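Local coordinates for GDSL-like Lipase/Acylhydrolase family protein (PDB 4K7J), which probably removes O-acetyl groups from peptidoglycan as an SGNH-family esterase with an alpha/beta fold, at residues A[34-44]-A[367-375]; A[67-78]-A[207-215]. All coordinates share one frame; numbering follows the deposited sequence. Where two conformers were deposited one is given.

Both contacts belong to the alpha/beta SGNH hydrolase domain, and their centres lie about 17 Å apart. Contact 2 lays helix 68-81 against strand 208-215, an outermost strand of the mixed sheet; contact 1 joins the N-terminal helix 38-47 to the C-terminal end of helix 354-373. Contact 2 is nested inside the long loop that contact 1 closes. The two meet directly: Leu-43 CD2 packs on Ile-209 CD1 at 3.7 Å, and Glu-369 OE2 lies 3.5 Å from Leu-77 CD2. In SGNH esterases the catalytic serine follows the first core strand, here probably 53-60, so the Asp-67 end of contact 2 probably lies near the active site.

Contact 1 of 2, residues A[34-44]-A[367-375]; sequences ASASPWMKKLQ and SLEELVRSA
Helix 38-44 and helix 367-373 run almost at right angles, at 92°, with their axes 11.2 Å apart at closest approach, while the turn before the first helix brings Ser-35 up to Ala-375. Val-372 is the centre of the contact, and its two methyls have different partners. CG1, anti to the backbone N (chi1 162°), lies beside the amide of Gln-44; CG2 faces Leu-43 and Met-40. Leu-43 CD1 presses on Val-372 CG2 at 3.4 Å, closer than two methyls normally come, the two side chains set roughly perpendicular. Met-40 reaches out from its helix; the bend at chi2 lays SD 3.7 Å from Val-372 CG2 and also against the Ala-375 methyl, and the bend at chi3 turns CE toward Leu-371 CG. Leu-371 CD2 touches both the Ala-34 methyl (4.1 Å from CB) and, near its plane, the edge of the Trp-39 ring (4.3 Å from CH2). Beyond this, Gln-44 lies alongside Val-372, pointing the other way, and its NE2 makes a weak, bent hydrogen bond to Val-372 O (3.0 Å, 131°). Ser-37 N-caps the first helix: OG accepts from Met-40 N and donates to Ala-34 O, tying the turn to the helix that carries Met-40. The contact thus brings a part near the N-terminus to the C-terminal end of the model beside the mixed sheet. Trp-39 and Leu-371 both rest on Met-322 of strand 322-325, Leu-43 reaches Phe-54 of strand 53-60, and Trp-81 of helix 68-81 packs on Leu-43 and Val-372.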
ATOM      1  N   ALA A  34       8.877  13.240 -14.441  1.00 31.17           N
ATOM      2  CA  ALA A  34       9.266  11.880 -14.097  1.00 36.41           C
ATOM      3  C   ALA A  34      10.571  11.455 -14.762  1.00 35.76           C
ATOM      4  O   ALA A  34      11.394  10.785 -14.140  1.00 32.09           O
ATOM      5  CB  ALA A  34       8.143  10.898 -14.428  1.00 31.88           C
ATOM      6  N   SER A  35      10.768  11.853 -16.017  1.00 39.37           N
ATOM      7  CA  SER A  35      11.965  11.440 -16.747  1.00 35.65           C
ATOM      8  C   SER A  35      13.236  12.015 -16.108  1.00 38.46           C
ATOM      9  O   SER A  35      14.292  11.398 -16.160  1.00 40.97           O
ATOM     10  CB  SER A  35      11.865  11.790 -18.242  1.00 41.57           C
ATOM     11  OG  SER A  35      11.710  13.181 -18.458  1.00 38.19           O
ATOM     12  N   ALA A  36      13.119  13.178 -15.475  1.00 34.60           N
ATOM     13  CA  ALA A  36      14.273  13.832 -14.857  1.00 32.00           C
ATOM     14  C   ALA A  36      14.468  13.475 -13.379  1.00 40.25           C
ATOM     15  O   ALA A  36      15.368  14.008 -12.723  1.00 37.45           O
ATOM     16  CB  ALA A  36      14.164  15.339 -15.017  1.00 38.11           C
ATOM     17  N   SER A  37      13.641  12.561 -12.873  1.00 32.44           N
ATOM     18  CA  SER A  37      13.557  12.293 -11.437  1.00 31.76           C
ATOM     19  C   SER A  37      14.549  11.239 -10.943  1.00 27.79           C
ATOM     20  O   SER A  37      14.945  10.348 -11.692  1.00 23.42           O
ATOM     21  CB  SER A  37      12.129  11.854 -11.076  1.00 27.57           C
ATOM     22  OG  SER A  37      11.837  10.567 -11.606  1.00 28.62           O
ATOM     23  N   PRO A  38      14.934  11.332  -9.664  1.00 27.78           N
ATOM     24  CA  PRO A  38      15.753  10.295  -9.028  1.00 28.95           C
ATOM     25  C   PRO A  38      15.117   8.906  -9.098  1.00 27.37           C
ATOM     26  O   PRO A  38      15.834   7.931  -9.331  1.00 27.83           O
ATOM     27  CB  PRO A  38      15.841  10.757  -7.567  1.00 31.24           C
ATOM     28  CG  PRO A  38      15.640  12.230  -7.622  1.00 32.24           C
ATOM     29  CD  PRO A  38      14.692  12.478  -8.768  1.00 32.44           C
ATOM     30  N   TRP A  39      13.804   8.798  -8.913  1.00 27.66           N
ATOM     31  CA  TRP A  39      13.192   7.464  -8.875  1.00 28.70           C
ATOM     32  C   TRP A  39      13.172   6.779 -10.242  1.00 21.66           C
ATOM     33  O   TRP A  39      13.327   5.562 -10.343  1.00 28.94           O
ATOM     34  CB  TRP A  39      11.793   7.488  -8.236  1.00 27.84           C
ATOM     35  CG  TRP A  39      10.759   8.235  -9.007  1.00 29.95           C
ATOM     36  CD1 TRP A  39      10.417   9.552  -8.867  1.00 30.34           C
ATOM     37  CD2 TRP A  39       9.920   7.712 -10.039  1.00 31.34           C
ATOM     38  NE1 TRP A  39       9.414   9.877  -9.746  1.00 31.01           N
ATOM     39  CE2 TRP A  39       9.094   8.765 -10.479  1.00 31.31           C
ATOM     40  CE3 TRP A  39       9.788   6.457 -10.636  1.00 31.12           C
ATOM     41  CZ2 TRP A  39       8.157   8.600 -11.485  1.00 26.75           C
ATOM     42  CZ3 TRP A  39       8.849   6.298 -11.636  1.00 31.88           C
ATOM     43  CH2 TRP A  39       8.047   7.364 -12.046  1.00 21.79           C
ATOM     44  N   MET A  40      12.985   7.555 -11.299  1.00 27.00           N
ATOM     45  CA  MET A  40      13.021   6.990 -12.648  1.00 31.07           C
ATOM     46  C   MET A  40      14.424   6.469 -12.968  1.00 26.39           C
ATOM     47  O   MET A  40      14.591   5.390 -13.537  1.00 25.65           O
ATOM     48  CB  MET A  40      12.611   8.048 -13.671  1.00 28.75           C
ATOM     49  CG  MET A  40      12.629   7.591 -15.120  1.00 20.52           C
ATOM     50  SD  MET A  40      11.440   6.291 -15.498  1.00 28.46           S
ATOM     51  CE  MET A  40       9.879   7.139 -15.232  1.00 28.77           C
ATOM     52  N   LYS A  41      15.429   7.251 -12.590  1.00 32.73           N
ATOM     53  CA  LYS A  41      16.819   6.865 -12.799  1.00 29.27           C
ATOM     54  C   LYS A  41      17.107   5.539 -12.085  1.00 29.39           C
ATOM     55  O   LYS A  41      17.777   4.659 -12.628  1.00 28.72           O
ATOM     56  CB  LYS A  41      17.755   7.976 -12.319  1.00 33.13           C
ATOM     57  CG  LYS A  41      19.227   7.746 -12.623  1.00 41.30           C
ATOM     58  CD  LYS A  41      20.091   8.844 -12.016  1.00 51.43           C
ATOM     59  CE  LYS A  41      19.894  10.175 -12.732  1.00 67.24           C
ATOM     60  NZ  LYS A  41      20.463  10.146 -14.110  1.00 80.38           N
ATOM     61  N   LYS A  42      16.563   5.375 -10.886  1.00 24.45           N
ATOM     62  CA  LYS A  42      16.731   4.106 -10.179  1.00 27.87           C
ATOM     63  C   LYS A  42      15.971   2.958 -10.862  1.00 26.17           C
ATOM     64  O   LYS A  42      16.493   1.849 -10.970  1.00 31.37           O
ATOM     65  CB  LYS A  42      16.334   4.233  -8.706  1.00 23.71           C
ATOM     66  CG  LYS A  42      16.519   2.949  -7.919  1.00 29.51           C
ATOM     67  CD  LYS A  42      16.211   3.134  -6.438  1.00 21.82           C
ATOM     68  CE  LYS A  42      16.288   1.797  -5.722  1.00 25.29           C
ATOM     69  NZ  LYS A  42      15.990   1.896  -4.266  1.00 21.60           N
ATOM     70  N   LEU A  43      14.755   3.224 -11.341  1.00 26.61           N
ATOM     71  CA  LEU A  43      13.979   2.184 -12.033  1.00 22.06           C
ATOM     72  C   LEU A  43      14.694   1.702 -13.286  1.00 26.72           C
ATOM     73  O   LEU A  43      14.826   0.493 -13.500  1.00 30.81           O
ATOM     74  CB  LEU A  43      12.577   2.672 -12.405  1.00 24.58           C
ATOM     75  CG  LEU A  43      11.415   1.691 -12.185  1.00 30.89           C
ATOM     76  CD1 LEU A  43      10.300   1.971 -13.159  1.00 26.30           C
ATOM     77  CD2 LEU A  43      11.817   0.219 -12.244  1.00 24.64           C
ATOM     78  N   GLN A  44      15.161   2.643 -14.110  1.00 26.75           N
ATOM     79  CA  GLN A  44      15.886   2.292 -15.331  1.00 28.26           C
ATOM     80  C   GLN A  44      17.107   1.407 -15.051  1.00 35.79           C
ATOM     81  O   GLN A  44      17.321   0.404 -15.729  1.00 36.41           O
ATOM     82  CB  GLN A  44      16.310   3.548 -16.109  1.00 34.24           C
ATOM     83  CG  GLN A  44      15.157   4.441 -16.593  1.00 37.56           C
ATOM     84  CD  GLN A  44      14.445   3.915 -17.838  1.00 47.30           C
ATOM     85  OE1 GLN A  44      14.580   2.747 -18.213  1.00 52.65           O
ATOM     86  NE2 GLN A  44      13.682   4.790 -18.487  1.00 45.44           N
ATOM     87  N   SER A 367       0.202   1.845 -18.089  1.00 20.42           N
ATOM     88  CA  SER A 367       0.504   3.272 -18.024  1.00 27.10           C
ATOM     89  C   SER A 367       1.922   3.566 -17.504  1.00 24.10           C
ATOM     90  O   SER A 367       2.604   4.465 -18.004  1.00 26.63           O
ATOM     91  CB  SER A 367      -0.543   4.002 -17.169  1.00 25.54           C
ATOM     92  OG  SER A 367      -1.871   3.782 -17.652  1.00 27.29           O
ATOM     93  N   LEU A 368       2.373   2.798 -16.515  1.00 22.92           N
ATOM     94  CA  LEU A 368       3.675   3.053 -15.901  1.00 24.05           C
ATOM     95  C   LEU A 368       4.811   2.589 -16.804  1.00 25.58           C
ATOM     96  O   LEU A 368       5.838   3.260 -16.920  1.00 30.34           O
ATOM     97  CB  LEU A 368       3.777   2.384 -14.528  1.00 25.28           C
ATOM     98  CG  LEU A 368       2.846   2.937 -13.448  1.00 22.00           C
ATOM     99  CD1 LEU A 368       2.838   2.039 -12.222  1.00 18.66           C
ATOM    100  CD2 LEU A 368       3.250   4.348 -13.081  1.00 26.44           C
ATOM    101  N   GLU A 369       4.628   1.441 -17.446  1.00 21.63           N
ATOM    102  CA  GLU A 369       5.652   0.927 -18.348  1.00 29.23           C
ATOM    103  C   GLU A 369       5.841   1.864 -19.547  1.00 31.45           C
ATOM    104  O   GLU A 369       6.971   2.074 -20.010  1.00 34.47           O
ATOM    105  CB  GLU A 369       5.328  -0.506 -18.791  1.00 30.48           C
ATOM    106  CG  GLU A 369       5.497  -1.542 -17.678  1.00 25.31           C
ATOM    107  CD  GLU A 369       4.908  -2.906 -18.035  1.00 35.94           C
ATOM    108  OE1 GLU A 369       4.473  -3.096 -19.195  1.00 33.51           O
ATOM    109  OE2 GLU A 369       4.874  -3.793 -17.153  1.00 34.15           O
ATOM    110  N   GLU A 370       4.741   2.447 -20.021  1.00 30.18           N
ATOM    111  CA  GLU A 370       4.795   3.417 -21.112  1.00 28.68           C
ATOM    112  C   GLU A 370       5.630   4.602 -20.701  1.00 38.52           C
ATOM    113  O   GLU A 370       6.431   5.118 -21.486  1.00 33.73           O
ATOM    114  CB  GLU A 370       3.400   3.936 -21.457  1.00 36.19           C
ATOM    115  CG  GLU A 370       2.517   2.975 -22.216  1.00 43.62           C
ATOM    116  CD  GLU A 370       1.221   3.632 -22.665  1.00 59.27           C
ATOM    117  OE1 GLU A 370       1.127   4.874 -22.563  1.00 61.27           O
ATOM    118  OE2 GLU A 370       0.297   2.913 -23.111  1.00 62.41           O
ATOM    119  N   LEU A 371       5.421   5.036 -19.461  1.00 31.13           N
ATOM    120  CA  LEU A 371       6.054   6.238 -18.951  1.00 29.35           C
ATOM    121  C   LEU A 371       7.551   6.027 -18.900  1.00 28.87           C
ATOM    122  O   LEU A 371       8.335   6.909 -19.255  1.00 31.52           O
ATOM    123  CB  LEU A 371       5.513   6.581 -17.555  1.00 30.82           C
ATOM    124  CG  LEU A 371       6.110   7.805 -16.844  1.00 33.39           C
ATOM    125  CD1 LEU A 371       5.877   9.088 -17.625  1.00 30.91           C
ATOM    126  CD2 LEU A 371       5.549   7.944 -15.437  1.00 29.44           C
ATOM    127  N   VAL A 372       7.939   4.841 -18.457  1.00 30.03           N
ATOM    128  CA  VAL A 372       9.341   4.481 -18.340  1.00 29.56           C
ATOM    129  C   VAL A 372       9.961   4.364 -19.727  1.00 36.41           C
ATOM    130  O   VAL A 372      11.055   4.881 -19.980  1.00 37.98           O
ATOM    131  CB  VAL A 372       9.489   3.164 -17.566  1.00 29.79           C
ATOM    132  CG1 VAL A 372      10.859   2.530 -17.793  1.00 27.08           C
ATOM    133  CG2 VAL A 372       9.233   3.410 -16.093  1.00 26.60           C
ATOM    134  N   ARG A 373       9.239   3.707 -20.627  1.00 31.00           N
ATOM    135  CA  ARG A 373       9.687   3.519 -22.001  1.00 36.00           C
ATOM    136  C   ARG A 373       9.952   4.843 -22.709  1.00 32.70           C
ATOM    137  O   ARG A 373      10.898   4.953 -23.483  1.00 43.10           O
ATOM    138  CB  ARG A 373       8.676   2.672 -22.777  1.00 44.90           C
ATOM    139  CG  ARG A 373       8.836   2.721 -24.291  1.00 44.32           C
ATOM    140  CD  ARG A 373       8.100   1.570 -24.953  1.00 53.59           C
ATOM    141  NE  ARG A 373       6.728   1.434 -24.468  1.00 51.78           N
ATOM    142  CZ  ARG A 373       6.304   0.444 -23.687  1.00 50.19           C
ATOM    143  NH1 ARG A 373       7.147  -0.505 -23.293  1.00 50.02           N
ATOM    144  NH2 ARG A 373       5.035   0.403 -23.299  1.00 42.82           N
ATOM    145  N   SER A 374       9.138   5.850 -22.417  1.00 37.39           N
ATOM    146  CA  SER A 374       9.289   7.168 -23.028  1.00 37.56           C
ATOM    147  C   SER A 374      10.342   8.030 -22.336  1.00 41.49           C
ATOM    148  O   SER A 374      10.645   9.129 -22.799  1.00 39.17           O
ATOM    149  CB  SER A 374       7.958   7.917 -23.011  1.00 33.87           C
ATOM    150  OG  SER A 374       7.701   8.457 -21.723  1.00 37.99           O
ATOM    151  N   ALA A 375      10.887   7.552 -21.224  1.00 35.45           N
ATOM    152  CA  ALA A 375      11.889   8.327 -20.496  1.00 41.47           C
ATOM    153  C   ALA A 375      13.312   8.110 -21.026  1.00 36.68           C
ATOM    154  O   ALA A 375      13.630   7.059 -21.598  1.00 47.94           O
ATOM    155  CB  ALA A 375      11.813   8.031 -18.993  1.00 44.98           C
TER

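Contact 2 of 2, residues A[67-78]-A[207-215]; sequences DFFTDSLRKRLQ and GGITVSAMG
Strand 53-60, helix 68-81 and the parallel neighbouring strand 208-215 form a beta-alpha-beta crossover, with a long insertion before the second strand. Helix 68-78 packs on the sheet antiparallel (179°) to strand 208-215, with the axes 8.0 Å apart. Ile-209, Val-211 and Ala-213 point toward the helix. Val-211 is the most covered residue: its CB sits 3.8 Å from Arg-74 CB, CG2 lies over the Arg-74 backbone, and CG1 rests against Thr-70 O. Arg-74 crosses Val-211 obliquely, then bends at chi3 (46°) to bring its guanidinium back to the strand. There NH1 donates to Val-211 O at 2.6 Å; the oxygen lies in the guanidinium plane, but the nitrogen stands above the carbonyl plane. The rest of the group is held by two carboxylates. NH2 reaches both oxygens of Asp-67, the shorter bond being 2.7 Å to OD2, while NE and NH2 grip Asp-71 OD1 side-on. These bonds should fix the rotation of the buried guanidinium. Thr-70 OG1 donates to Asp-67 OD1, and these two atoms both lie against the Ala-213 methyl. One helix turn beyond Arg-74, the extended Gln-78 sends NE2 to Ile-209 O in a nearly straight bond (3.0 Å, 169°). Thr-70 and Leu-77 also touch strand 53-60, and helix 354-373 flanks helix 68-81, with Leu-77 against Glu-369 and Ser-72 OG bonded to Arg-358 O.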
ATOM      1  N   ASP A  67      -5.851  -6.710  -1.764  1.00 15.92           N
ATOM      2  CA  ASP A  67      -4.658  -7.147  -2.499  1.00 16.40           C
ATOM      3  C   ASP A  67      -4.929  -7.643  -3.923  1.00 15.77           C
ATOM      4  O   ASP A  67      -4.004  -8.055  -4.594  1.00 17.20           O
ATOM      5  CB  ASP A  67      -3.828  -8.187  -1.709  1.00 15.97           C
ATOM      6  CG  ASP A  67      -2.330  -8.084  -1.997  1.00 20.75           C
ATOM      7  OD1 ASP A  67      -1.873  -6.991  -2.417  1.00 14.65           O
ATOM      8  OD2 ASP A  67      -1.605  -9.087  -1.801  1.00 21.20           O
ATOM      9  N   PHE A  68      -6.172  -7.602  -4.405  1.00 14.56           N
ATOM     10  CA  PHE A  68      -6.413  -8.026  -5.797  1.00 21.39           C
ATOM     11  C   PHE A  68      -5.840  -7.041  -6.825  1.00 18.17           C
ATOM     12  O   PHE A  68      -5.368  -7.438  -7.889  1.00 19.53           O
ATOM     13  CB  PHE A  68      -7.899  -8.297  -6.062  1.00 18.50           C
ATOM     14  CG  PHE A  68      -8.401  -9.556  -5.417  1.00 20.13           C
ATOM     15  CD1 PHE A  68      -8.038 -10.799  -5.921  1.00 22.71           C
ATOM     16  CD2 PHE A  68      -9.216  -9.504  -4.305  1.00 21.88           C
ATOM     17  CE1 PHE A  68      -8.497 -11.969  -5.326  1.00 23.93           C
ATOM     18  CE2 PHE A  68      -9.668 -10.670  -3.699  1.00 26.47           C
ATOM     19  CZ  PHE A  68      -9.316 -11.899  -4.215  1.00 20.82           C
ATOM     20  N   PHE A  69      -5.863  -5.759  -6.489  1.00 17.64           N
ATOM     21  CA  PHE A  69      -5.331  -4.717  -7.368  1.00 17.13           C
ATOM     22  C   PHE A  69      -3.817  -4.719  -7.271  1.00 16.45           C
ATOM     23  O   PHE A  69      -3.112  -4.834  -8.273  1.00 17.60           O
ATOM     24  CB  PHE A  69      -5.898  -3.351  -6.948  1.00 15.94           C
ATOM     25  CG  PHE A  69      -5.495  -2.200  -7.837  1.00 17.46           C
ATOM     26  CD1 PHE A  69      -4.284  -1.551  -7.654  1.00 15.60           C
ATOM     27  CD2 PHE A  69      -6.351  -1.732  -8.821  1.00 18.65           C
ATOM     28  CE1 PHE A  69      -3.931  -0.470  -8.451  1.00 19.52           C
ATOM     29  CE2 PHE A  69      -5.996  -0.656  -9.624  1.00 15.49           C
ATOM     30  CZ  PHE A  69      -4.794  -0.029  -9.439  1.00 18.24           C
ATOM     31  N   THR A  70      -3.307  -4.605  -6.053  1.00 14.88           N
ATOM     32  CA  THR A  70      -1.856  -4.527  -5.859  1.00 13.14           C
ATOM     33  C   THR A  70      -1.105  -5.815  -6.252  1.00 16.23           C
ATOM     34  O   THR A  70       0.040  -5.759  -6.682  1.00 21.05           O
ATOM     35  CB  THR A  70      -1.525  -4.120  -4.417  1.00 18.79           C
ATOM     36  OG1 THR A  70      -2.420  -4.794  -3.531  1.00 15.49           O
ATOM     37  CG2 THR A  70      -1.723  -2.616  -4.239  1.00 15.41           C
ATOM     38  N   ASP A  71      -1.748  -6.972  -6.137  1.00 16.23           N
ATOM     39  CA  ASP A  71      -1.063  -8.204  -6.506  1.00 18.28           C
ATOM     40  C   ASP A  71      -0.959  -8.340  -8.017  1.00 21.97           C
ATOM     41  O   ASP A  71      -0.013  -8.942  -8.531  1.00 23.52           O
ATOM     42  CB  ASP A  71      -1.745  -9.437  -5.919  1.00 22.41           C
ATOM     43  CG  ASP A  71      -0.958 -10.708  -6.183  1.00 30.99           C
ATOM     44  OD1 ASP A  71       0.240 -10.761  -5.809  1.00 22.07           O
ATOM     45  OD2 ASP A  71      -1.527 -11.637  -6.787  1.00 21.64           O
ATOM     46  N   SER A  72      -1.921  -7.770  -8.735  1.00 18.57           N
ATOM     47  CA  SER A  72      -1.877  -7.815 -10.193  1.00 20.59           C
ATOM     48  C   SER A  72      -0.755  -6.899 -10.667  1.00 22.54           C
ATOM     49  O   SER A  72       0.041  -7.265 -11.531  1.00 20.13           O
ATOM     50  CB  SER A  72      -3.224  -7.414 -10.795  1.00 20.75           C
ATOM     51  OG  SER A  72      -3.085  -7.101 -12.171  1.00 23.62           O
ATOM     52  N   LEU A  73      -0.681  -5.718 -10.062  1.00 16.51           N
ATOM     53  CA  LEU A  73       0.406  -4.782 -10.306  1.00 19.21           C
ATOM     54  C   LEU A  73       1.750  -5.440  -9.966  1.00 22.66           C
ATOM     55  O   LEU A  73       2.730  -5.337 -10.723  1.00 21.18           O
ATOM     56  CB  LEU A  73       0.198  -3.524  -9.460  1.00 16.27           C
ATOM     57  CG  LEU A  73       1.118  -2.331  -9.705  1.00 19.89           C
ATOM     58  CD1 LEU A  73       0.859  -1.785 -11.094  1.00 23.40           C
ATOM     59  CD2 LEU A  73       0.875  -1.256  -8.647  1.00 20.09           C
ATOM     60  N   ARG A  74       1.784  -6.118  -8.824  1.00 17.36           N
ATOM     61  CA  ARG A  74       2.978  -6.834  -8.394  1.00 19.05           C
ATOM     62  C   ARG A  74       3.430  -7.853  -9.434  1.00 18.46           C
ATOM     63  O   ARG A  74       4.582  -7.843  -9.852  1.00 20.87           O
ATOM     64  CB  ARG A  74       2.731  -7.503  -7.043  1.00 16.64           C
ATOM     65  CG  ARG A  74       3.940  -8.192  -6.429  1.00 20.41           C
ATOM     66  CD  ARG A  74       3.758  -8.352  -4.922  1.00 22.80           C
ATOM     67  NE  ARG A  74       2.442  -8.854  -4.578  1.00 34.32           N
ATOM     68  CZ  ARG A  74       1.579  -8.240  -3.776  1.00 22.83           C
ATOM     69  NH1 ARG A  74       1.866  -7.083  -3.191  1.00 23.43           N
ATOM     70  NH2 ARG A  74       0.416  -8.802  -3.557  1.00 15.65           N
ATOM     71  N   LYS A  75       2.530  -8.722  -9.870  1.00 17.40           N
ATOM     72  CA  LYS A  75       2.936  -9.800 -10.779  1.00 19.30           C
ATOM     73  C   LYS A  75       3.392  -9.259 -12.129  1.00 21.52           C
ATOM     74  O   LYS A  75       4.356  -9.749 -12.717  1.00 25.64           O
ATOM     75  CB  LYS A  75       1.811 -10.811 -10.965  1.00 21.13           C
ATOM     76  CG  LYS A  75       1.409 -11.537  -9.680  1.00 29.95           C
ATOM     77  CD  LYS A  75       2.526 -12.437  -9.164  1.00 38.59           C
ATOM     78  CE  LYS A  75       2.153 -13.059  -7.818  1.00 34.99           C
ATOM     79  NZ  LYS A  75       0.796 -13.680  -7.901  1.00 29.17           N
ATOM     80  N   ARG A  76       2.695  -8.246 -12.621  0.53 21.16           N
ATOM     81  CA  ARG A  76       3.018  -7.677 -13.916  0.53 21.45           C
ATOM     82  C   ARG A  76       4.380  -6.987 -13.904  0.53 23.07           C
ATOM     83  O   ARG A  76       5.249  -7.289 -14.727  0.53 23.12           O
ATOM     84  CB  ARG A  76       1.936  -6.692 -14.337  0.53 23.32           C
ATOM     85  CG  ARG A  76       2.340  -5.819 -15.497  0.53 26.39           C
ATOM     86  CD  ARG A  76       2.154  -6.516 -16.831  0.53 24.76           C
ATOM     87  NE  ARG A  76       2.156  -5.545 -17.916  0.53 22.21           N
ATOM     88  CZ  ARG A  76       1.071  -4.918 -18.358  0.53 27.56           C
ATOM     89  NH1 ARG A  76      -0.123  -5.152 -17.811  0.53 13.28           N
ATOM     90  NH2 ARG A  76       1.182  -4.054 -19.352  0.53 28.17           N
ATOM     91  N   LEU A  77       4.573  -6.066 -12.966  1.00 21.05           N
ATOM     92  CA  LEU A  77       5.824  -5.302 -12.929  1.00 25.37           C
ATOM     93  C   LEU A  77       7.045  -6.131 -12.498  1.00 20.43           C
ATOM     94  O   LEU A  77       8.182  -5.773 -12.820  1.00 26.34           O
ATOM     95  CB  LEU A  77       5.690  -4.056 -12.051  1.00 20.31           C
ATOM     96  CG  LEU A  77       4.548  -3.096 -12.397  1.00 22.27           C
ATOM     97  CD1 LEU A  77       4.609  -1.900 -11.473  1.00 20.38           C
ATOM     98  CD2 LEU A  77       4.564  -2.652 -13.874  1.00 18.95           C
ATOM     99  N   GLN A  78       6.812  -7.224 -11.769  1.00 19.26           N
ATOM    100  CA  GLN A  78       7.899  -8.133 -11.386  1.00 23.50           C
ATOM    101  C   GLN A  78       8.408  -8.946 -12.581  1.00 26.35           C
ATOM    102  O   GLN A  78       9.603  -9.219 -12.693  1.00 24.63           O
ATOM    103  CB  GLN A  78       7.504  -9.032 -10.194  1.00 19.23           C
ATOM    104  CG  GLN A  78       7.683  -8.316  -8.840  1.00 19.75           C
ATOM    105  CD  GLN A  78       7.293  -9.144  -7.621  1.00 20.35           C
ATOM    106  OE1 GLN A  78       6.559 -10.111  -7.721  1.00 23.88           O
ATOM    107  NE2 GLN A  78       7.786  -8.749  -6.459  1.00 19.80           N
ATOM    108  N   GLY A 207      17.656  -8.220  -5.804  1.00 32.08           N
ATOM    109  CA  GLY A 207      17.021  -6.979  -6.234  1.00 32.08           C
ATOM    110  C   GLY A 207      15.834  -7.174  -7.167  1.00 27.26           C
ATOM    111  O   GLY A 207      15.445  -8.301  -7.456  1.00 24.14           O
ATOM    112  N   GLY A 208      15.253  -6.067  -7.633  1.00 31.87           N
ATOM    113  CA  GLY A 208      14.071  -6.116  -8.483  1.00 24.23           C
ATOM    114  C   GLY A 208      12.987  -5.190  -7.958  1.00 22.44           C
ATOM    115  O   GLY A 208      13.286  -4.242  -7.238  1.00 26.54           O
ATOM    116  N   ILE A 209      11.730  -5.471  -8.301  1.00 26.16           N
ATOM    117  CA  ILE A 209      10.608  -4.644  -7.850  1.00 20.41           C
ATOM    118  C   ILE A 209       9.931  -5.301  -6.649  1.00 22.35           C
ATOM    119  O   ILE A 209       9.806  -6.523  -6.612  1.00 20.42           O
ATOM    120  CB  ILE A 209       9.526  -4.554  -8.948  1.00 27.30           C
ATOM    121  CG1 ILE A 209      10.126  -4.086 -10.272  1.00 29.72           C
ATOM    122  CG2 ILE A 209       8.357  -3.665  -8.507  1.00 24.00           C
ATOM    123  CD1 ILE A 209      10.819  -2.743 -10.190  1.00 30.30           C
ATOM    124  N   THR A 210       9.475  -4.509  -5.677  1.00 18.12           N
ATOM    125  CA  THR A 210       8.495  -5.029  -4.729  1.00 17.25           C
ATOM    126  C   THR A 210       7.278  -4.134  -4.785  1.00 17.48           C
ATOM    127  O   THR A 210       7.388  -2.940  -5.069  1.00 15.23           O
ATOM    128  CB  THR A 210       9.007  -5.094  -3.270  1.00 14.74           C
ATOM    129  OG1 THR A 210       9.369  -3.783  -2.821  1.00 15.17           O
ATOM    130  CG2 THR A 210      10.219  -6.034  -3.152  1.00 15.32           C
ATOM    131  N   VAL A 211       6.119  -4.717  -4.518  1.00 22.02           N
ATOM    132  CA  VAL A 211       4.890  -3.945  -4.383  1.00 20.72           C
ATOM    133  C   VAL A 211       4.245  -4.279  -3.041  1.00 19.21           C
ATOM    134  O   VAL A 211       3.841  -5.413  -2.796  1.00 18.73           O
ATOM    135  CB  VAL A 211       3.908  -4.223  -5.529  1.00 19.40           C
ATOM    136  CG1 VAL A 211       2.601  -3.476  -5.280  1.00 18.36           C
ATOM    137  CG2 VAL A 211       4.521  -3.814  -6.883  1.00 17.39           C
ATOM    138  N   SER A 212       4.198  -3.291  -2.159  1.00 17.94           N
ATOM    139  CA  SER A 212       3.672  -3.479  -0.813  1.00 16.81           C
ATOM    140  C   SER A 212       2.297  -2.832  -0.713  1.00 18.80           C
ATOM    141  O   SER A 212       2.101  -1.723  -1.206  1.00 17.92           O
ATOM    142  CB  SER A 212       4.620  -2.840   0.214  1.00 21.44           C
ATOM    143  OG  SER A 212       5.880  -3.502   0.257  1.00 16.94           O
ATOM    144  N   ALA A 213       1.348  -3.519  -0.078  1.00 17.40           N
ATOM    145  CA  ALA A 213      -0.016  -3.003   0.045  1.00 18.50           C
ATOM    146  C   ALA A 213      -0.329  -2.634   1.481  1.00 17.72           C
ATOM    147  O   ALA A 213      -0.330  -3.501   2.347  1.00 15.23           O
ATOM    148  CB  ALA A 213      -1.020  -4.050  -0.459  1.00 17.11           C
ATOM    149  N   MET A 214      -0.579  -1.353   1.736  1.00 14.50           N
ATOM    150  CA  MET A 214      -0.969  -0.894   3.063  1.00 13.44           C
ATOM    151  C   MET A 214      -2.378  -0.342   2.999  1.00 14.13           C
ATOM    152  O   MET A 214      -2.571   0.877   2.985  1.00 11.85           O
ATOM    153  CB  MET A 214      -0.041   0.216   3.577  1.00 15.92           C
ATOM    154  CG  MET A 214       1.352  -0.223   3.908  1.00 19.96           C
ATOM    155  SD  MET A 214       2.237   1.009   4.882  1.00 18.31           S
ATOM    156  CE  MET A 214       3.638  -0.004   5.334  1.00 15.91           C
ATOM    157  N   GLY A 215      -3.352  -1.241   2.954  1.00 15.62           N
ATOM    158  CA  GLY A 215      -4.749  -0.859   2.897  1.00 13.59           C
ATOM    159  C   GLY A 215      -5.491  -1.056   4.200  1.00 14.77           C
ATOM    160  O   GLY A 215      -5.152  -1.926   5.002  1.00 13.20           O
TER